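Long-range contact in 3-chlorocatechol 1,2-dioxygenase (Rhodococcus opacus, PDB 2BOY), which probably cleaves chlorinated catechols between their two hydroxyl-bearing carbons, using a ferric iron and molecular oxygen, as in other intradiol ring-cleavage dioxygenases: residues 82-93 against 143-151. Numbering follows the deposited sequence.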
loop_
_atom_site.group_PDB
_atom_site.type_symbol
_atom_site.label_atom_id
_atom_site.label_comp_id
_atom_site.label_asym_id
_atom_site.label_seq_id
_atom_site.Cartn_x
_atom_site.Cartn_y
_atom_site.Cartn_z
ATOM N N GLY A 82 -10.786 -26.259 7.546
ATOM C CA GLY A 82 -11.694 -27.002 8.372
ATOM C C GLY A 82 -13.019 -27.432 7.757
ATOM O O GLY A 82 -13.874 -27.923 8.494
ATOM N N ALA A 83 -13.202 -27.264 6.454
ATOM C CA ALA A 83 -14.481 -27.690 5.822
ATOM C C ALA A 83 -14.785 -29.159 6.099
ATOM O O ALA A 83 -13.850 -29.978 6.218
ATOM C CB ALA A 83 -14.452 -27.415 4.275
ATOM N N PRO A 84 -16.066 -29.517 6.203
ATOM C CA PRO A 84 -16.443 -30.902 6.515
ATOM C C PRO A 84 -16.011 -31.903 5.431
ATOM O O PRO A 84 -16.022 -31.601 4.232
ATOM C CB PRO A 84 -17.972 -30.832 6.641
ATOM C CG PRO A 84 -18.355 -29.615 5.802
ATOM C CD PRO A 84 -17.247 -28.642 6.001
ATOM N N GLU A 85 -15.585 -33.076 5.858
ATOM C CA GLU A 85 -15.338 -34.198 4.947
ATOM C C GLU A 85 -16.715 -34.670 4.499
ATOM O O GLU A 85 -17.556 -35.030 5.330
ATOM C CB GLU A 85 -14.626 -35.347 5.671
ATOM C CG GLU A 85 -13.551 -34.877 6.658
ATOM C CD GLU A 85 -12.618 -36.003 7.129
ATOM O OE1 GLU A 85 -13.113 -37.137 7.304
ATOM O OE2 GLU A 85 -11.390 -35.745 7.313
ATOM N N LEU A 86 -16.977 -34.592 3.200
ATOM C CA LEU A 86 -18.313 -34.931 2.676
ATOM C C LEU A 86 -18.449 -36.443 2.606
ATOM O O LEU A 86 -17.453 -37.151 2.548
ATOM C CB LEU A 86 -18.480 -34.334 1.272
ATOM C CG LEU A 86 -18.280 -32.827 1.178
ATOM C CD1 LEU A 86 -18.550 -32.321 -0.259
ATOM C CD2 LEU A 86 -19.138 -32.070 2.170
ATOM N N SER A 87 -19.672 -36.947 2.597
ATOM C CA SER A 87 -19.856 -38.395 2.502
ATOM C C SER A 87 -20.498 -38.750 1.167
ATOM O O SER A 87 -21.232 -37.937 0.564
ATOM C CB SER A 87 -20.758 -38.871 3.646
ATOM O OG SER A 87 -21.948 -38.068 3.686
ATOM N N ILE A 88 -20.230 -39.974 0.704
ATOM C CA ILE A 88 -20.756 -40.449 -0.570
ATOM C C ILE A 88 -22.278 -40.524 -0.485
ATOM O O ILE A 88 -22.794 -41.046 0.517
ATOM C CB ILE A 88 -20.136 -41.832 -0.863
ATOM C CG1 ILE A 88 -18.640 -41.690 -1.232
ATOM C CG2 ILE A 88 -21.026 -42.641 -1.855
ATOM C CD1 ILE A 88 -18.343 -40.947 -2.558
ATOM N N PRO A 89 -23.037 -40.005 -1.469
ATOM C CA PRO A 89 -22.526 -39.339 -2.678
ATOM C C PRO A 89 -22.237 -37.875 -2.358
ATOM O O PRO A 89 -23.068 -37.169 -1.802
ATOM C CB PRO A 89 -23.716 -39.444 -3.652
ATOM C CG PRO A 89 -24.903 -39.366 -2.771
ATOM C CD PRO A 89 -24.516 -40.031 -1.459
ATOM N N TYR A 90 -21.020 -37.459 -2.674
ATOM C CA TYR A 90 -20.520 -36.144 -2.318
ATOM C C TYR A 90 -21.414 -35.030 -2.783
ATOM O O TYR A 90 -21.672 -34.882 -3.991
ATOM C CB TYR A 90 -19.156 -35.957 -2.973
ATOM C CG TYR A 90 -18.069 -36.863 -2.451
ATOM C CD1 TYR A 90 -17.042 -37.290 -3.296
ATOM C CD2 TYR A 90 -18.015 -37.219 -1.089
ATOM C CE1 TYR A 90 -15.982 -38.048 -2.817
ATOM C CE2 TYR A 90 -16.952 -37.998 -0.596
ATOM C CZ TYR A 90 -15.944 -38.405 -1.478
ATOM O OH TYR A 90 -14.870 -39.161 -1.047
ATOM N N THR A 91 -21.843 -34.241 -1.816
ATOM C CA THR A 91 -22.732 -33.098 -2.024
ATOM C C THR A 91 -22.247 -31.911 -1.202
ATOM O O THR A 91 -22.070 -32.020 0.040
ATOM C CB THR A 91 -24.161 -33.498 -1.571
ATOM O OG1 THR A 91 -24.587 -34.644 -2.328
ATOM C CG2 THR A 91 -25.142 -32.385 -1.920
ATOM N N MET A 92 -22.009 -30.773 -1.856
ATOM C CA MET A 92 -21.558 -29.583 -1.151
ATOM C C MET A 92 -22.623 -29.133 -0.143
ATOM O O MET A 92 -23.830 -29.339 -0.418
ATOM C CB MET A 92 -21.275 -28.435 -2.136
ATOM C CG MET A 92 -20.058 -28.685 -3.105
ATOM S SD MET A 92 -18.498 -28.862 -2.201
ATOM C CE MET A 92 -18.126 -27.167 -1.818
ATOM N N PRO A 93 -22.207 -28.590 1.012
ATOM C CA PRO A 93 -23.173 -28.139 2.032
ATOM C C PRO A 93 -24.073 -27.041 1.502
ATOM O O PRO A 93 -23.580 -25.988 1.047
ATOM C CB PRO A 93 -22.292 -27.694 3.211
ATOM C CG PRO A 93 -21.001 -28.567 3.070
ATOM C CD PRO A 93 -20.804 -28.523 1.509
ATOM N N TYR A 143 -19.611 -22.919 6.695
ATOM C CA TYR A 143 -19.215 -23.937 5.717
ATOM C C TYR A 143 -20.249 -24.202 4.620
ATOM O O TYR A 143 -20.151 -25.211 3.925
ATOM C CB TYR A 143 -18.756 -25.258 6.360
ATOM C CG TYR A 143 -17.462 -25.113 7.187
ATOM C CD1 TYR A 143 -16.258 -24.757 6.583
ATOM C CD2 TYR A 143 -17.462 -25.342 8.577
ATOM C CE1 TYR A 143 -15.085 -24.618 7.335
ATOM C CE2 TYR A 143 -16.268 -25.221 9.349
ATOM C CZ TYR A 143 -15.108 -24.841 8.719
ATOM O OH TYR A 143 -13.943 -24.725 9.458
ATOM N N LEU A 144 -21.196 -23.290 4.418
ATOM C CA LEU A 144 -22.034 -23.452 3.228
ATOM C C LEU A 144 -21.054 -23.458 2.040
ATOM O O LEU A 144 -20.167 -22.585 1.991
ATOM C CB LEU A 144 -22.971 -22.282 3.051
ATOM C CG LEU A 144 -24.149 -22.554 2.114
ATOM C CD1 LEU A 144 -25.148 -23.476 2.909
ATOM C CD2 LEU A 144 -24.761 -21.259 1.702
ATOM N N PHE A 145 -21.229 -24.384 1.099
ATOM C CA PHE A 145 -20.446 -24.404 -0.153
ATOM C C PHE A 145 -18.936 -24.480 0.099
ATOM O O PHE A 145 -18.152 -23.944 -0.670
ATOM C CB PHE A 145 -20.778 -23.216 -1.070
ATOM C CG PHE A 145 -22.088 -23.390 -1.792
ATOM C CD1 PHE A 145 -23.180 -22.559 -1.490
ATOM C CD2 PHE A 145 -22.254 -24.446 -2.675
ATOM C CE1 PHE A 145 -24.408 -22.772 -2.132
ATOM C CE2 PHE A 145 -23.469 -24.663 -3.342
ATOM C CZ PHE A 145 -24.547 -23.814 -3.058
ATOM N N ARG A 146 -18.573 -25.230 1.136
ATOM C CA ARG A 146 -17.172 -25.571 1.430
ATOM C C ARG A 146 -17.124 -27.034 1.833
ATOM O O ARG A 146 -17.873 -27.464 2.739
ATOM C CB ARG A 146 -16.689 -24.698 2.603
ATOM C CG ARG A 146 -16.680 -23.195 2.308
ATOM C CD ARG A 146 -16.240 -22.295 3.482
ATOM N NE ARG A 146 -16.280 -20.872 3.151
ATOM C CZ ARG A 146 -15.304 -20.180 2.549
ATOM N NH1 ARG A 146 -14.152 -20.778 2.149
ATOM N NH2 ARG A 146 -15.473 -18.874 2.344
ATOM N N GLY A 147 -16.238 -27.825 1.202
ATOM C CA GLY A 147 -16.172 -29.240 1.540
ATOM C C GLY A 147 -14.867 -29.903 1.140
ATOM O O GLY A 147 -14.176 -29.433 0.211
ATOM N N LYS A 148 -14.585 -31.023 1.786
ATOM C CA LYS A 148 -13.428 -31.842 1.448
ATOM C C LYS A 148 -13.903 -33.191 0.921
ATOM O O LYS A 148 -14.789 -33.812 1.505
ATOM C CB LYS A 148 -12.567 -32.078 2.678
ATOM C CG LYS A 148 -11.938 -30.795 3.197
ATOM C CD LYS A 148 -11.259 -31.053 4.491
ATOM C CE LYS A 148 -10.410 -29.874 4.913
ATOM N NZ LYS A 148 -9.678 -30.314 6.094
ATOM N N ILE A 149 -13.274 -33.643 -0.156
ATOM C CA ILE A 149 -13.540 -34.948 -0.745
ATOM C C ILE A 149 -12.213 -35.638 -1.059
ATOM O O ILE A 149 -11.123 -35.028 -0.935
ATOM C CB ILE A 149 -14.326 -34.767 -2.026
ATOM C CG1 ILE A 149 -13.621 -33.732 -2.878
ATOM C CG2 ILE A 149 -15.740 -34.242 -1.708
ATOM C CD1 ILE A 149 -14.015 -33.735 -4.305
ATOM N N ARG A 150 -12.307 -36.912 -1.420
ATOM C CA ARG A 150 -11.126 -37.734 -1.695
ATOM C C ARG A 150 -11.357 -38.408 -3.033
ATOM O O ARG A 150 -12.491 -38.803 -3.302
ATOM C CB ARG A 150 -10.997 -38.847 -0.649
ATOM C CG ARG A 150 -10.571 -38.407 0.746
ATOM C CD ARG A 150 -10.718 -39.565 1.746
ATOM N NE ARG A 150 -9.621 -39.684 2.717
ATOM C CZ ARG A 150 -8.525 -40.412 2.529
ATOM N NH1 ARG A 150 -8.328 -41.049 1.381
ATOM N NH2 ARG A 150 -7.605 -40.485 3.485
ATOM N N THR A 151 -10.316 -38.595 -3.853
ATOM C CA THR A 151 -10.464 -39.450 -5.030
ATOM C C THR A 151 -10.565 -40.896 -4.568
ATOM O O THR A 151 -9.969 -41.267 -3.515
ATOM C CB THR A 151 -9.286 -39.334 -6.014
ATOM O OG1 THR A 151 -8.029 -39.591 -5.340
ATOM C CG2 THR A 151 -9.190 -37.889 -6.575
HETATM O O HOH W 1 -14.409 -36.455 2.585
HETATM O O HOH W 2 -13.937 -41.120 -2.727
#
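Tyr90 and Ile149 meet face-on: the methyl CG2 of Ile149 stands 3.6 Å from the centroid of the Tyr90 ring and 14° off its normal, a CH-pi contact. CG1 of Ile149 takes the position between backbone N and carbonyl carbon (chi1 50°), which leaves CG2 to face the ring. The opposite face carries CD1 of Ile88. Arg150 N gives Tyr90 OH a weak hydrogen bond of 3.4 Å, and a water joins that OH to Arg150 O. Leu86 crosses Ile149 at an angle, Leu86 CD1 lying 3.7 Å from Ile149 CG2.

At the other end, the Tyr143 side chain lies obliquely beside Gly82, Ala83 and Pro84, its CE1 3.4 Å from Ala83 N; Tyr143 CB makes an apolar contact with Pro84 CD at 3.7 Å, and Tyr143 OH is hydrogen-bonded to Pro81 O. Replacing this tyrosine by an alanine would probably leave Pro81 O without that donor and open a gap beside Ala83.

Met92, bent at chi2 and chi3, lays CE 3.4 Å from Phe145 C. Phe145 N, in the type II turn from Tyr143 to Arg146, donates to Pro93 O at 2.8 Å, in the carbonyl plane and on a lone pair. A single beta bridge pairs Glu85 with Lys148: Lys148 N donates to Pro84 O, and Leu86 N to Lys148 O almost straight (174°). The extended Lys148 side chain runs along the Ala83 carbonyl, Lys148 CD 3.3 Å from Ala83 O.

Near the iron ligand Tyr133, Arg146 NE bonds to Ser134 OG and Arg146 NH1 to Tyr78 O. Here a loop pairs through one bridge with a strand edge of the dioxygenase-domain beta sheet: strand 146-150 pairs antiparallel with 121-125 along its other edge, and Tyr90 and Met92 bond through their backbones to Arg160 of strand 156-162.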